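Local coordinates for uncharacterized protein VP1736 (Vibrio parahaemolyticus, PDB 3LXQ), which is of unknown function but belongs to the sulfatase family of the alkaline phosphatase clan, at residues G46-D49 with N50-L54. Sequence-based numbering, arbitrary orientation.
Sequences GKMD and NQKML
M48 folds against the first turn of helix 50-61, laying its selenium on M53 and its methyl on K52 (M48 and M53 are both selenomethionines), in a local contact at the N-terminal end of that helix, between side chains four and five residues apart, at the surface of the protein, where a short loop coming from helix 41-45 passes straight into the helix. Because CG of M48 lies anti to the backbone N (chi1 -150°) and the next torsion is also extended, M48 SE reaches M53, 3.7 Å from both CA and CB of that residue. A bend at the last torsion then brings CE to the last methylene of K52, where M48 CE and K52 CE are 3.7 Å apart and the two chains run across each other at about a right angle. With D49 as N-cap, M48 is N' and M53 is N4, and the touch of their side chains across the helix start is a hydrophobic staple. D49 holds its position without a capping bond from its carboxylate; the turn is closed by the backbone, M53 N giving its hydrogen to D49 O over 2.9 Å in a nearly straight bond (170°). One residue on, L54 N continues the series to N50 O at 2.8 Å. CB of M53 comes within 3.3 Å of D49 O, beside the N-H bond, while the rest of that side chain turns off toward K437 and W443. K52, extended throughout, reaches D426 of helix 422-441 with its ammonium in a salt bridge; D49 OD2 stays 6.4 Å from K52 NZ, so any attraction there is probably only a weak, longer-range one. M48 itself also rests on D426 and L433, and K429 donates to the carbonyl of K47, which places both loop and helix start against helix 422-441.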
loop_
_atom_site.group_PDB
_atom_site.type_symbol
_atom_site.label_atom_id
_atom_site.label_comp_id
_atom_site.label_asym_id
_atom_site.label_seq_id
_atom_site.Cartn_x
_atom_site.Cartn_y
_atom_site.Cartn_z
ATOM N N GLY A 46 21.297 2.067 16.020
ATOM C CA GLY A 46 21.603 1.818 17.427
ATOM C C GLY A 46 20.787 0.680 18.003
ATOM O O GLY A 46 19.747 0.301 17.458
ATOM N N LYS A 47 21.270 0.142 19.116
ATOM C CA LYS A 47 20.610 -0.949 19.826
ATOM C C LYS A 47 19.415 -0.443 20.631
ATOM O O LYS A 47 19.321 0.748 20.932
ATOM C CB LYS A 47 21.611 -1.646 20.757
HETATM N N MSE A 48 18.503 -1.360 20.946
HETATM C CA MSE A 48 17.404 -1.131 21.888
HETATM C C MSE A 48 16.926 -2.479 22.403
HETATM O O MSE A 48 16.834 -3.437 21.645
HETATM C CB MSE A 48 16.236 -0.393 21.223
HETATM C CG MSE A 48 15.435 0.488 22.170
HETATM SE SE MSE A 48 13.689 1.067 21.468
HETATM C CE MSE A 48 13.866 2.982 21.778
ATOM N N ASP A 49 16.621 -2.549 23.694
ATOM C CA ASP A 49 16.135 -3.782 24.314
ATOM C C ASP A 49 14.822 -4.191 23.676
ATOM O O ASP A 49 13.961 -3.347 23.433
ATOM C CB ASP A 49 15.956 -3.582 25.816
ATOM C CG ASP A 49 17.075 -2.759 26.424
ATOM O OD1 ASP A 49 17.507 -3.094 27.544
ATOM O OD2 ASP A 49 17.530 -1.787 25.766
ATOM N N ASN A 50 14.685 -5.482 23.391
ATOM C CA ASN A 50 13.480 -6.016 22.770
ATOM C C ASN A 50 12.208 -5.574 23.488
ATOM O O ASN A 50 11.226 -5.185 22.850
ATOM C CB ASN A 50 13.538 -7.542 22.709
ATOM C CG ASN A 50 14.332 -8.055 21.521
ATOM O OD1 ASN A 50 15.111 -7.324 20.901
ATOM N ND2 ASN A 50 14.133 -9.327 21.195
ATOM N N GLN A 51 12.250 -5.626 24.817
ATOM C CA GLN A 51 11.125 -5.245 25.661
ATOM C C GLN A 51 10.732 -3.786 25.475
ATOM O O GLN A 51 9.585 -3.502 25.138
ATOM C CB GLN A 51 11.449 -5.506 27.133
ATOM C CG GLN A 51 10.230 -5.464 28.033
ATOM C CD GLN A 51 9.568 -6.825 28.181
ATOM O OE1 GLN A 51 9.548 -7.400 29.274
ATOM N NE2 GLN A 51 9.033 -7.352 27.080
ATOM N N LYS A 52 11.678 -2.873 25.705
ATOM C CA LYS A 52 11.446 -1.444 25.497
ATOM C C LYS A 52 10.915 -1.154 24.074
ATOM O O LYS A 52 9.933 -0.428 23.901
ATOM C CB LYS A 52 12.719 -0.629 25.784
ATOM C CG LYS A 52 12.551 0.870 25.551
ATOM C CD LYS A 52 13.781 1.669 25.907
ATOM C CE LYS A 52 13.601 3.117 25.462
ATOM N NZ LYS A 52 14.794 3.956 25.765
HETATM N N MSE A 53 11.561 -1.754 23.076
HETATM C CA MSE A 53 11.181 -1.604 21.678
HETATM C C MSE A 53 9.742 -2.082 21.397
HETATM O O MSE A 53 8.913 -1.309 20.877
HETATM C CB MSE A 53 12.225 -2.306 20.786
HETATM C CG MSE A 53 12.087 -2.058 19.293
HETATM SE SE MSE A 53 10.904 -3.381 18.461
HETATM C CE MSE A 53 12.188 -4.838 18.333
ATOM N N LEU A 54 9.440 -3.331 21.754
ATOM C CA LEU A 54 8.101 -3.876 21.555
ATOM C C LEU A 54 7.016 -3.062 22.254
ATOM O O LEU A 54 5.922 -2.885 21.712
ATOM C CB LEU A 54 8.006 -5.331 22.023
ATOM C CG LEU A 54 8.203 -6.486 21.037
ATOM C CD1 LEU A 54 8.149 -6.018 19.582
ATOM C CD2 LEU A 54 9.494 -7.229 21.316
#